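GDSL-like protein (Collinsella aerofaciens ATCC 25986, PDB 7BXD) probably hydrolyses ester bonds in acylated substrates, as a serine hydrolase of the GDSL (SGNH) lipase and acylhydrolase family. Local coordinates at residues G59-G64 and R232-L237; F70-S75 and R83-V88; E89-I94 and V131-R136; G105-F110 and C153-K158; S201-F206 and E212-D217. All blocks are in the same frame, centred on the assembly; numbering follows the deposited sequence.

Overall arrangement
Contacts 2, 4 and 5 include or adjoin the segments that match blocks II, III and V of SGNH hydrolases, and so probably border the catalytic site. Contacts 2 and 4 are joined where N108 ND2 lies 2.9 Å from S75 O. Contacts 4 and 5 meet through a salt bridge of 2.8 Å between K158 NZ and D217 OD2. Contact 3 shares helix 87-90 with contact 2, and R90 NH1 reaches F70 O at 3.0 Å. Contact 1 is remote from contacts 2, 3 and 4, its centre about 24 Å from each of theirs, but it touches contact 5 through R232 CG and S201 O. Contacts 3 and 5 lie on opposite sides of the chain's centre, their centres about 29 Å apart.

Contact 1 (G59-G64 and R232-L237); sequences GALLGG and RIAAGL
L61 and L62, where helix 55-61 gives out, close on A234 and L237 of the long helix 223-240. A234 is the focus: its methyl CB takes L61 CB at 4.0 Å and L62 CD2 at 4.1 Å. L61 therefore makes this contact with the base of its side chain; the L61 side chain also touches A230 and H231, about one turn earlier in the same helix as A234. L62 divides its two methyls between two partners. CD2 goes to A234, where it also meets the carbonyl O at 4.0 Å, and CD1 reaches L237 CD1 at 4.3 Å. With CG anti to the carbonyl carbon (chi1 -65°), the leucine extends from the chain toward the neighbouring helix.

The small side chain of A234 allows a close approach of the backbones, L61 CA and A234 CA being 6.5 Å apart. Further out, L58 lies against both A234 and L237, and L26 and T238 touch L62. L237 also packs on V148 of strand 146-150, so the contact joins the end of one helix to a helix that lies on the parallel sheet. A Schellman motif ends the shorter helix: G64 N bonds G59 O at 2.9 Å and G63 N bonds A60 O at 3.1 Å, with G63 at positive phi as the C-prime residue. A234 O is itself bonded to T238 OG1, so its nearness to the L62 methyl does not deprive it of a partner. The chemistry is that of contact among aliphatic carbons, which implies hydrophobic burial of L62, A234 and L237 without a directional bond between the segments, with L61 at the exposed margin.

Contact 2 (F70-S75 and R83-V88); sequences FGIKGS and RTDSFV
S75, D85 and R83 join the loop after strand 66-71, which probably corresponds to the block II glycine loop of SGNH hydrolases, to the chain that leads into helix 87-90. S75 loses the most surface. Its OG lies anti to the backbone N (chi1 -179°) and donates to D85 O at 2.7 Å, in the carbonyl plane and on a lone pair. R90 completes this polar knot, bonding S75 OG through NH2 and D85 O through NE.

D85 and R83 form a side-on salt bridge with two nearly straight bonds: R83 NE to D85 OD1 at 2.9 Å and R83 NH2 to D85 OD2 at 2.8 Å. Both oxygens are met on their syn side, and the pairing fixes the rotation of the guanidinium. One guanidinium face is thereby laid over G74, whose O sits 3.3 Å above the plane, over its centre; the angle is too poor for a hydrogen bond.

G74 belongs to a type II turn from I72 to S75, and its positive phi (84°) suits glycine. Its N makes a weak hydrogen bond with S37 OG, consistent with the oxyanion-hole glycine beside the nucleophilic serine in relatives. I72 CG2 touches D85 OD2. S75 OG also lies 3.2 Å from CD1 of the F87 ring.

Contact 3 (E89-I94 and V131-R136); sequences ERLDGI and VDYLIR
L91 and L134 make the close part of this contact with one methyl each, CD2 to CD2 at 4.1 Å. L91 swings its CG anti to the backbone N (chi1 173°), which carries the branch toward helix 127-141. L134 holds its CG anti to the carbonyl carbon instead, and the two side chains cross obliquely. The same L91 CD2 also lies 4.4 Å from Y133 CE1, at a slant to the ring, so the one methyl touches both the leucine and, more loosely, the ring. At the backbone the segments stay apart, with L91 CA and L134 CA separated by 7.7 Å.

Both elements pack on the same side of the parallel sheet, and L91 also touches F34 of strand 30-35. Helix 127-141 lies in the connection between strands 100-104 and 146-150, a beta-alpha-beta crossover of the alpha/beta/alpha sandwich found throughout the SGNH family. T137, I138 and R141 of this helix further cover L91, while L134 also touches F87 and I77.

Away from this apolar junction the contact loosens. D92 and G93 are exposed and stay clear of the helix, in a turn where I94 N bonds L91 O at 3.1 Å. On the helix itself, R136 NE bonds D132 OD2 at 2.7 Å, one turn apart. The guanidinium presents this N-H in its own plane but approaches the oxygen from above the carboxylate, 41° out of its plane. D132 OD1 has a second partner in Y190 OH.

Contact 4 (G105-F110 and C153-K158); sequences GGVNDF and CKTSGK
A chi1 of 73° puts V107 CG1 between the backbone N and the carbonyl carbon, and this turns the other methyl, CG2, opposite the N and toward T155. T155 in turn has OG1 anti to its N (chi1 176°), which leaves the T155 methyl for the facing valine. The two CG2 atoms meet at 4.2 Å, with the side chains at about a right angle to each other. V107 CG2 also lies 4.3 Å from C153 O, so the valine methyl rests on the chain as well as on the threonine. The backbones are held well apart, V107 CA being 7.3 Å from C153 CA.

The two ends of T155 have different tasks. OG1 accepts from G157 N at 3.0 Å with an N-H...O angle of 163°, forming an ST turn that bends the chain just beyond the contact, and it is also bonded to G218 O. C153 O takes a hydrogen bond from Q176 NE2. The Q176 side chain also touches V107, F110 and T155, so one residue of helix 176-189 touches both segments.

V107 is the first residue of helix 107-111, with G106 at the N-cap and F110 N bonded to G106 O at 3.1 Å. The sequence G106-V107-N108-D109 matches the GxND of block III in SGNH hydrolases, whose asparagine contributes to the oxyanion hole; N108, its ND2 bonded to S75 O, probably does the same here. D109 holds I77 N and A78 N with its two carboxylate oxygens.

Between the segments the contact is a methyl-to-methyl touch, while the hydrogen bonds lie within a segment or run to other parts of the chain. This implies that the block III turn meets the loop after strand 146-150 directly through apolar burial, with Q176 bridging beside it.

Contact 5 (S201-F206 and E212-D217); sequences SGISPF and ELYMPD
The approach to the D217-G218-L219-H220 segment, the DxxH block V of SGNH hydrolases, is packed here against the loop between helices 197-200 and 208-213: I203 meets both Y214 and M215, and P205 meets M215. M215 is the centre, touching both partners. I203 CG2 meets Y214 CB at 3.6 Å and M215 SD at 3.6 Å. The M215 chain, bent at its last torsion (chi3 70°), then turns its end onto the proline ring. SD sits 3.8 Å from P205 CD, and CE lies 3.8 Å from P205 CB, the thioether lying across the ring at a slant.

Two ST turns shape the first segment. S201 OG accepts from I203 N at 3.2 Å, and S204 OG accepts from F206 N at 3.1 Å, the second bond more bent than the first. On the other segment, one face of the Y214 ring is covered by L213 CB, and its OH is bonded to R228 NH1.

D217, just beyond M215 and P216, bonds H220 ND1 through OD2, which is also salt-bridged to K158, and L219 N through OD1. This aspartate-histidine pairing is characteristic of the acid and base of the SGNH catalytic triad, a role these two probably play here.

Contact 1 (G59-G64 and R232-L237)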
# COMPACT_ATOMS: atom_id res chain seq x y z
N GLY A 59 9.48 -12.35 5.70
CA GLY A 59 9.39 -13.30 6.81
C GLY A 59 10.76 -13.60 7.42
O GLY A 59 10.93 -13.60 8.64
N ALA A 60 11.74 -13.86 6.56
CA ALA A 60 13.08 -14.16 7.06
C ALA A 60 13.70 -12.96 7.73
O ALA A 60 14.41 -13.10 8.73
CB ALA A 60 13.97 -14.65 5.92
N LEU A 61 13.42 -11.75 7.23
CA LEU A 61 13.98 -10.55 7.83
C LEU A 61 13.45 -10.32 9.23
O LEU A 61 14.09 -9.64 10.04
CB LEU A 61 13.72 -9.32 6.95
CG LEU A 61 14.46 -9.28 5.62
CD1 LEU A 61 13.91 -8.17 4.73
CD2 LEU A 61 15.98 -9.15 5.83
N LEU A 62 12.26 -10.84 9.52
CA LEU A 62 11.62 -10.71 10.82
C LEU A 62 11.83 -11.95 11.68
O LEU A 62 11.18 -12.07 12.72
CB LEU A 62 10.13 -10.40 10.64
CG LEU A 62 9.83 -9.05 9.99
CD1 LEU A 62 8.33 -8.95 9.78
CD2 LEU A 62 10.36 -7.89 10.82
N GLY A 63 12.74 -12.85 11.31
CA GLY A 63 13.04 -13.98 12.16
C GLY A 63 12.10 -15.15 12.04
O GLY A 63 12.07 -16.02 12.92
N GLY A 64 11.33 -15.22 10.96
CA GLY A 64 10.52 -16.39 10.71
C GLY A 64 9.02 -16.16 10.66
O GLY A 64 8.25 -17.12 10.69
N ARG A 232 13.45 -2.00 4.16
CA ARG A 232 12.89 -0.79 4.76
C ARG A 232 11.60 -1.09 5.51
O ARG A 232 11.35 -0.55 6.59
CB ARG A 232 12.66 0.27 3.67
CG ARG A 232 12.02 1.57 4.19
CD ARG A 232 12.99 2.34 5.06
NE ARG A 232 12.39 3.50 5.72
CZ ARG A 232 11.79 3.48 6.90
NH1 ARG A 232 11.64 2.34 7.54
NH2 ARG A 232 11.33 4.62 7.46
N ILE A 233 10.76 -1.96 4.94
CA ILE A 233 9.50 -2.33 5.57
C ILE A 233 9.77 -3.10 6.86
O ILE A 233 9.10 -2.87 7.88
CB ILE A 233 8.62 -3.11 4.58
CG1 ILE A 233 8.15 -2.21 3.45
CG2 ILE A 233 7.47 -3.80 5.30
CD1 ILE A 233 7.58 -2.95 2.24
N ALA A 234 10.73 -4.02 6.84
CA ALA A 234 11.05 -4.74 8.07
C ALA A 234 11.46 -3.78 9.17
O ALA A 234 11.04 -3.93 10.33
CB ALA A 234 12.15 -5.77 7.78
N ALA A 235 12.31 -2.80 8.85
CA ALA A 235 12.73 -1.84 9.88
C ALA A 235 11.53 -1.07 10.38
O ALA A 235 11.40 -0.82 11.59
CB ALA A 235 13.79 -0.90 9.30
N GLY A 236 10.63 -0.68 9.46
CA GLY A 236 9.46 0.07 9.86
C GLY A 236 8.54 -0.71 10.76
O GLY A 236 7.99 -0.16 11.72
N LEU A 237 8.31 -1.98 10.44
CA LEU A 237 7.41 -2.81 11.26
C LEU A 237 7.99 -3.05 12.65
O LEU A 237 7.28 -2.98 13.65
CB LEU A 237 7.13 -4.15 10.57
CG LEU A 237 6.10 -4.16 9.44
CD1 LEU A 237 6.12 -5.48 8.69
CD2 LEU A 237 4.71 -3.86 10.02

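Contact 2 (F70-S75 and R83-V88)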
# COMPACT_ATOMS: atom_id res chain seq x y z
N PHE A 70 -1.75 -10.61 -0.27
CA PHE A 70 -3.06 -10.27 -0.81
C PHE A 70 -2.95 -8.96 -1.60
O PHE A 70 -3.67 -7.99 -1.37
CB PHE A 70 -4.13 -10.21 0.29
CG PHE A 70 -4.51 -11.56 0.82
CD1 PHE A 70 -5.53 -12.29 0.24
CD2 PHE A 70 -3.82 -12.13 1.90
CE1 PHE A 70 -5.87 -13.56 0.74
CE2 PHE A 70 -4.17 -13.39 2.40
CZ PHE A 70 -5.21 -14.09 1.83
N GLY A 71 -2.01 -8.93 -2.55
CA GLY A 71 -1.90 -7.83 -3.47
C GLY A 71 -2.61 -8.14 -4.77
O GLY A 71 -2.53 -9.27 -5.27
N ILE A 72 -3.27 -7.13 -5.35
CA ILE A 72 -3.98 -7.23 -6.64
C ILE A 72 -3.61 -6.02 -7.49
O ILE A 72 -3.78 -4.86 -7.07
CB ILE A 72 -5.50 -7.34 -6.45
CG1 ILE A 72 -5.86 -8.69 -5.82
CG2 ILE A 72 -6.28 -7.09 -7.75
CD1 ILE A 72 -5.62 -9.93 -6.73
N LYS A 73 -3.09 -6.30 -8.69
CA LYS A 73 -2.76 -5.23 -9.64
C LYS A 73 -3.99 -4.39 -9.99
O LYS A 73 -5.08 -4.91 -10.21
CB LYS A 73 -2.17 -5.82 -10.91
CG LYS A 73 -0.76 -6.40 -10.70
CD LYS A 73 -0.18 -6.93 -12.01
CE LYS A 73 -1.00 -8.07 -12.50
NZ LYS A 73 -0.86 -9.27 -11.73
N GLY A 74 -3.78 -3.07 -10.08
CA GLY A 74 -4.84 -2.15 -10.48
C GLY A 74 -5.77 -1.72 -9.38
O GLY A 74 -6.61 -0.84 -9.61
N SER A 75 -5.65 -2.27 -8.17
CA SER A 75 -6.65 -2.04 -7.13
C SER A 75 -6.51 -0.65 -6.49
O SER A 75 -5.42 -0.25 -6.06
CB SER A 75 -6.51 -3.14 -6.07
OG SER A 75 -7.49 -3.00 -5.04
N ARG A 83 -14.38 -0.52 -11.83
CA ARG A 83 -13.73 -1.74 -11.40
C ARG A 83 -14.57 -2.37 -10.29
O ARG A 83 -15.46 -1.73 -9.72
CB ARG A 83 -12.30 -1.49 -10.89
CG ARG A 83 -11.38 -0.83 -11.90
CD ARG A 83 -9.95 -0.75 -11.37
NE ARG A 83 -9.32 -2.07 -11.22
CZ ARG A 83 -8.36 -2.54 -12.01
NH1 ARG A 83 -7.96 -1.84 -13.07
NH2 ARG A 83 -7.83 -3.72 -11.76
N THR A 84 -14.26 -3.62 -9.95
CA THR A 84 -14.92 -4.29 -8.83
C THR A 84 -13.95 -4.87 -7.81
O THR A 84 -14.36 -5.70 -6.96
CB THR A 84 -15.86 -5.38 -9.33
OG1 THR A 84 -15.11 -6.30 -10.13
CG2 THR A 84 -16.98 -4.75 -10.14
N ASP A 85 -12.67 -4.47 -7.85
CA ASP A 85 -11.60 -5.07 -7.06
C ASP A 85 -10.92 -4.08 -6.13
O ASP A 85 -9.73 -4.24 -5.84
CB ASP A 85 -10.57 -5.73 -7.99
CG ASP A 85 -9.87 -4.73 -8.90
OD1 ASP A 85 -10.23 -3.54 -8.94
OD2 ASP A 85 -8.92 -5.18 -9.58
N SER A 86 -11.66 -3.11 -5.62
CA SER A 86 -11.09 -2.17 -4.65
C SER A 86 -10.71 -2.90 -3.36
O SER A 86 -11.16 -4.02 -3.08
CB SER A 86 -12.08 -1.08 -4.29
OG SER A 86 -13.21 -1.58 -3.60
N PHE A 87 -9.86 -2.23 -2.55
CA PHE A 87 -9.56 -2.82 -1.25
C PHE A 87 -10.85 -3.01 -0.46
O PHE A 87 -11.03 -4.01 0.23
CB PHE A 87 -8.59 -1.95 -0.42
CG PHE A 87 -7.15 -1.88 -0.90
CD1 PHE A 87 -6.79 -1.62 -2.24
CD2 PHE A 87 -6.13 -2.01 0.04
CE1 PHE A 87 -5.43 -1.47 -2.60
CE2 PHE A 87 -4.78 -1.86 -0.33
CZ PHE A 87 -4.44 -1.59 -1.62
N VAL A 88 -11.75 -2.02 -0.51
CA VAL A 88 -13.02 -2.14 0.20
C VAL A 88 -13.76 -3.40 -0.25
O VAL A 88 -14.28 -4.15 0.59
CB VAL A 88 -13.87 -0.88 -0.03
CG1 VAL A 88 -15.33 -1.09 0.41
CG2 VAL A 88 -13.24 0.33 0.69

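Contact 3 (E89-I94 and V131-R136)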
# COMPACT_ATOMS: atom_id res chain seq x y z
N GLU A 89 -13.83 -3.64 -1.57
CA GLU A 89 -14.56 -4.79 -2.09
C GLU A 89 -13.86 -6.11 -1.79
O GLU A 89 -14.52 -7.15 -1.63
CB GLU A 89 -14.80 -4.62 -3.58
CG GLU A 89 -15.87 -3.59 -3.91
CD GLU A 89 -15.75 -3.01 -5.31
OE1 GLU A 89 -14.67 -2.48 -5.68
OE2 GLU A 89 -16.78 -3.02 -6.06
N ARG A 90 -12.51 -6.11 -1.75
CA ARG A 90 -11.74 -7.34 -1.56
C ARG A 90 -11.63 -7.75 -0.10
O ARG A 90 -11.26 -8.91 0.17
CB ARG A 90 -10.32 -7.18 -2.12
CG ARG A 90 -10.28 -7.14 -3.66
CD ARG A 90 -8.84 -7.39 -4.13
NE ARG A 90 -8.07 -6.19 -3.84
CZ ARG A 90 -6.86 -6.09 -3.26
NH1 ARG A 90 -6.17 -7.14 -2.79
NH2 ARG A 90 -6.35 -4.89 -3.15
N LEU A 91 -11.87 -6.84 0.85
CA LEU A 91 -11.47 -7.12 2.24
C LEU A 91 -12.11 -8.40 2.78
O LEU A 91 -11.45 -9.21 3.46
CB LEU A 91 -11.80 -5.91 3.12
CG LEU A 91 -11.58 -6.10 4.62
CD1 LEU A 91 -10.14 -6.44 4.94
CD2 LEU A 91 -12.02 -4.83 5.33
N ASP A 92 -13.41 -8.60 2.55
CA ASP A 92 -14.07 -9.72 3.20
C ASP A 92 -13.52 -11.06 2.74
O ASP A 92 -13.68 -12.07 3.46
CB ASP A 92 -15.58 -9.71 2.94
CG ASP A 92 -16.37 -10.58 3.93
OD1 ASP A 92 -16.32 -10.29 5.15
OD2 ASP A 92 -17.06 -11.53 3.49
N GLY A 93 -12.87 -11.09 1.57
CA GLY A 93 -12.31 -12.31 1.01
C GLY A 93 -10.87 -12.60 1.36
O GLY A 93 -10.33 -13.61 0.89
N ILE A 94 -10.19 -11.75 2.16
CA ILE A 94 -8.81 -12.02 2.57
C ILE A 94 -8.82 -12.70 3.93
O ILE A 94 -9.82 -12.72 4.65
CB ILE A 94 -7.91 -10.77 2.54
CG1 ILE A 94 -8.13 -9.87 3.77
CG2 ILE A 94 -8.08 -10.00 1.22
CD1 ILE A 94 -7.21 -8.63 3.80
N VAL A 131 -10.75 4.65 3.40
CA VAL A 131 -9.76 4.36 4.44
C VAL A 131 -10.47 4.11 5.76
O VAL A 131 -10.15 3.18 6.52
CB VAL A 131 -8.68 5.45 4.54
CG1 VAL A 131 -7.69 5.14 5.69
CG2 VAL A 131 -7.91 5.58 3.22
N ASP A 132 -11.47 4.95 6.08
CA ASP A 132 -12.27 4.77 7.29
C ASP A 132 -12.93 3.40 7.30
O ASP A 132 -12.90 2.69 8.32
CB ASP A 132 -13.28 5.92 7.35
CG ASP A 132 -14.12 5.91 8.61
OD1 ASP A 132 -13.64 6.46 9.62
OD2 ASP A 132 -15.24 5.35 8.57
N TYR A 133 -13.55 3.01 6.19
CA TYR A 133 -14.16 1.68 6.10
C TYR A 133 -13.15 0.58 6.39
O TYR A 133 -13.45 -0.38 7.11
CB TYR A 133 -14.79 1.47 4.72
CG TYR A 133 -15.43 0.11 4.58
CD1 TYR A 133 -14.69 -0.99 4.12
CD2 TYR A 133 -16.79 -0.07 4.90
CE1 TYR A 133 -15.26 -2.22 4.01
CE2 TYR A 133 -17.38 -1.31 4.78
CZ TYR A 133 -16.61 -2.38 4.34
OH TYR A 133 -17.21 -3.64 4.23
N LEU A 134 -11.97 0.65 5.76
CA LEU A 134 -10.99 -0.42 5.96
C LEU A 134 -10.62 -0.55 7.42
O LEU A 134 -10.53 -1.66 7.95
CB LEU A 134 -9.73 -0.19 5.14
CG LEU A 134 -9.83 -0.33 3.61
CD1 LEU A 134 -8.41 -0.19 3.04
CD2 LEU A 134 -10.43 -1.67 3.20
N ILE A 135 -10.36 0.57 8.12
CA ILE A 135 -9.92 0.45 9.50
C ILE A 135 -11.03 -0.12 10.37
O ILE A 135 -10.80 -1.04 11.18
CB ILE A 135 -9.41 1.80 10.04
CG1 ILE A 135 -8.12 2.19 9.27
CG2 ILE A 135 -9.18 1.71 11.56
CD1 ILE A 135 -7.71 3.63 9.44
N ARG A 136 -12.26 0.38 10.19
CA ARG A 136 -13.38 -0.14 10.99
C ARG A 136 -13.59 -1.62 10.71
O ARG A 136 -13.89 -2.41 11.63
CB ARG A 136 -14.66 0.65 10.68
CG ARG A 136 -14.67 2.07 11.25
CD ARG A 136 -16.05 2.74 11.01
NE ARG A 136 -16.30 3.08 9.61
CZ ARG A 136 -17.17 2.48 8.79
NH1 ARG A 136 -17.91 1.46 9.20
NH2 ARG A 136 -17.30 2.91 7.53

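Contact 4 (G105-F110 and C153-K158)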
# COMPACT_ATOMS: atom_id res chain seq x y z
N GLY A 105 -1.56 0.96 0.03
CA GLY A 105 -2.29 1.30 -1.19
C GLY A 105 -2.48 2.80 -1.28
O GLY A 105 -2.06 3.56 -0.40
N GLY A 106 -3.13 3.21 -2.38
CA GLY A 106 -3.51 4.59 -2.59
C GLY A 106 -2.94 5.22 -3.84
O GLY A 106 -3.48 6.24 -4.30
N VAL A 107 -1.89 4.65 -4.44
CA VAL A 107 -1.36 5.30 -5.64
C VAL A 107 -2.40 5.24 -6.75
O VAL A 107 -2.45 6.15 -7.60
CB VAL A 107 0.03 4.76 -6.06
CG1 VAL A 107 -0.08 3.35 -6.68
CG2 VAL A 107 0.72 5.73 -7.02
N ASN A 108 -3.22 4.17 -6.81
CA ASN A 108 -4.23 4.11 -7.86
C ASN A 108 -5.40 5.05 -7.60
O ASN A 108 -6.01 5.57 -8.55
CB ASN A 108 -4.71 2.69 -8.10
CG ASN A 108 -3.59 1.81 -8.62
OD1 ASN A 108 -2.80 2.24 -9.46
ND2 ASN A 108 -3.53 0.57 -8.14
N ASP A 109 -5.74 5.29 -6.32
CA ASP A 109 -6.77 6.28 -6.02
C ASP A 109 -6.35 7.65 -6.54
O ASP A 109 -7.18 8.39 -7.10
CB ASP A 109 -7.02 6.32 -4.51
CG ASP A 109 -7.45 4.97 -3.98
OD1 ASP A 109 -6.56 4.08 -3.90
OD2 ASP A 109 -8.66 4.81 -3.66
N PHE A 110 -5.07 8.02 -6.34
CA PHE A 110 -4.55 9.27 -6.86
C PHE A 110 -4.58 9.24 -8.40
O PHE A 110 -5.13 10.14 -9.03
CB PHE A 110 -3.11 9.43 -6.35
CG PHE A 110 -2.27 10.40 -7.17
CD1 PHE A 110 -2.65 11.75 -7.30
CD2 PHE A 110 -1.12 9.95 -7.79
CE1 PHE A 110 -1.85 12.62 -8.05
CE2 PHE A 110 -0.33 10.82 -8.53
CZ PHE A 110 -0.71 12.16 -8.66
N CYS A 153 3.98 4.61 -2.09
CA CYS A 153 5.26 5.14 -2.54
C CYS A 153 5.08 6.18 -3.65
O CYS A 153 4.10 6.18 -4.40
CB CYS A 153 6.16 4.00 -3.06
SG CYS A 153 6.75 2.99 -1.67
N LYS A 154 6.10 7.03 -3.80
CA LYS A 154 6.13 7.97 -4.91
C LYS A 154 6.31 7.25 -6.26
O LYS A 154 6.79 6.11 -6.34
CB LYS A 154 7.23 8.99 -4.70
CG LYS A 154 6.88 9.95 -3.56
CD LYS A 154 7.80 11.16 -3.51
CE LYS A 154 7.38 12.24 -2.49
NZ LYS A 154 7.62 11.78 -1.08
N THR A 155 5.94 7.98 -7.31
CA THR A 155 6.11 7.54 -8.69
C THR A 155 6.54 8.74 -9.51
O THR A 155 6.10 9.88 -9.28
CB THR A 155 4.81 6.94 -9.26
OG1 THR A 155 5.01 6.61 -10.64
CG2 THR A 155 3.59 7.83 -9.16
N SER A 156 7.37 8.48 -10.51
CA SER A 156 7.71 9.50 -11.49
C SER A 156 6.74 9.54 -12.65
O SER A 156 6.96 10.31 -13.59
CB SER A 156 9.15 9.33 -11.98
OG SER A 156 9.37 8.01 -12.46
N GLY A 157 5.67 8.75 -12.60
CA GLY A 157 4.62 8.76 -13.60
C GLY A 157 4.80 7.68 -14.66
O GLY A 157 5.90 7.14 -14.88
N LYS A 158 3.71 7.37 -15.34
CA LYS A 158 3.76 6.44 -16.45
C LYS A 158 2.68 6.94 -17.42
O LYS A 158 1.55 6.47 -17.45
CB LYS A 158 3.54 5.00 -15.98
CG LYS A 158 3.94 3.97 -16.99
CD LYS A 158 3.95 2.59 -16.35
CE LYS A 158 4.37 1.57 -17.35
NZ LYS A 158 4.29 0.25 -16.73

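Contact 5 (S201-F206 and E212-D217)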
# COMPACT_ATOMS: atom_id res chain seq x y z
N SER A 201 10.73 5.64 1.85
CA SER A 201 11.04 4.28 1.39
C SER A 201 12.52 4.05 1.09
O SER A 201 12.98 2.89 1.08
CB SER A 201 10.28 3.95 0.13
OG SER A 201 10.77 4.74 -0.93
N GLY A 202 13.26 5.12 0.78
CA GLY A 202 14.65 5.02 0.40
C GLY A 202 14.88 4.59 -1.03
O GLY A 202 16.02 4.25 -1.38
N ILE A 203 13.86 4.60 -1.87
CA ILE A 203 14.01 4.32 -3.29
C ILE A 203 13.28 5.41 -4.03
O ILE A 203 12.07 5.56 -3.86
CB ILE A 203 13.41 2.95 -3.68
CG1 ILE A 203 13.95 1.85 -2.76
CG2 ILE A 203 13.72 2.68 -5.15
CD1 ILE A 203 13.38 0.45 -3.07
N SER A 204 14.00 6.21 -4.84
CA SER A 204 13.34 7.35 -5.50
C SER A 204 13.22 7.14 -6.99
O SER A 204 14.24 7.04 -7.69
CB SER A 204 14.09 8.65 -5.27
OG SER A 204 13.37 9.70 -5.93
N PRO A 205 12.01 7.18 -7.55
CA PRO A 205 11.89 7.12 -9.01
C PRO A 205 12.38 8.39 -9.68
O PRO A 205 12.50 8.39 -10.91
CB PRO A 205 10.39 6.88 -9.22
CG PRO A 205 9.76 7.59 -7.99
CD PRO A 205 10.70 7.31 -6.86
N PHE A 206 12.65 9.45 -8.93
CA PHE A 206 13.18 10.67 -9.52
C PHE A 206 14.69 10.63 -9.70
O PHE A 206 15.26 11.61 -10.21
CB PHE A 206 12.77 11.89 -8.70
CG PHE A 206 11.27 12.06 -8.63
CD1 PHE A 206 10.56 12.44 -9.78
CD2 PHE A 206 10.57 11.82 -7.48
CE1 PHE A 206 9.18 12.59 -9.75
CE2 PHE A 206 9.16 11.98 -7.46
CZ PHE A 206 8.48 12.36 -8.60
N GLU A 212 16.93 2.72 -12.89
CA GLU A 212 17.62 1.64 -13.56
C GLU A 212 17.69 0.38 -12.71
O GLU A 212 17.41 -0.72 -13.20
CB GLU A 212 19.03 2.08 -13.92
CG GLU A 212 19.82 1.03 -14.67
CD GLU A 212 21.25 1.47 -14.95
OE1 GLU A 212 21.47 2.70 -15.07
OE2 GLU A 212 22.15 0.60 -15.06
N LEU A 213 18.07 0.52 -11.43
CA LEU A 213 18.27 -0.65 -10.58
C LEU A 213 16.99 -1.17 -9.95
O LEU A 213 16.86 -2.39 -9.76
CB LEU A 213 19.25 -0.34 -9.45
CG LEU A 213 20.67 -0.01 -9.89
CD1 LEU A 213 21.54 0.33 -8.66
CD2 LEU A 213 21.33 -1.12 -10.80
N TYR A 214 16.09 -0.27 -9.53
CA TYR A 214 15.05 -0.61 -8.58
C TYR A 214 13.63 -0.37 -9.08
O TYR A 214 12.72 -1.02 -8.56
CB TYR A 214 15.25 0.20 -7.30
CG TYR A 214 16.57 -0.05 -6.60
CD1 TYR A 214 17.02 -1.36 -6.32
CD2 TYR A 214 17.38 1.01 -6.19
CE1 TYR A 214 18.21 -1.59 -5.63
CE2 TYR A 214 18.58 0.82 -5.52
CZ TYR A 214 18.98 -0.49 -5.24
OH TYR A 214 20.16 -0.64 -4.53
N MET A 215 13.39 0.60 -9.98
CA MET A 215 12.03 1.02 -10.37
C MET A 215 11.99 1.26 -11.87
O MET A 215 11.93 2.41 -12.33
CB MET A 215 11.58 2.29 -9.62
CG MET A 215 11.52 2.11 -8.13
SD MET A 215 10.89 3.57 -7.27
CE MET A 215 9.16 3.54 -7.77
N PRO A 216 12.00 0.19 -12.68
CA PRO A 216 12.28 0.35 -14.11
C PRO A 216 11.30 1.23 -14.84
O PRO A 216 11.70 1.89 -15.81
CB PRO A 216 12.24 -1.09 -14.65
CG PRO A 216 12.54 -1.96 -13.47
CD PRO A 216 12.01 -1.23 -12.26
N ASP A 217 10.02 1.23 -14.46
CA ASP A 217 9.02 2.10 -15.10
C ASP A 217 8.67 3.30 -14.23
O ASP A 217 7.70 4.00 -14.54
CB ASP A 217 7.75 1.32 -15.45
CG ASP A 217 7.00 0.85 -14.24
OD1 ASP A 217 7.53 0.97 -13.10
OD2 ASP A 217 5.87 0.36 -14.41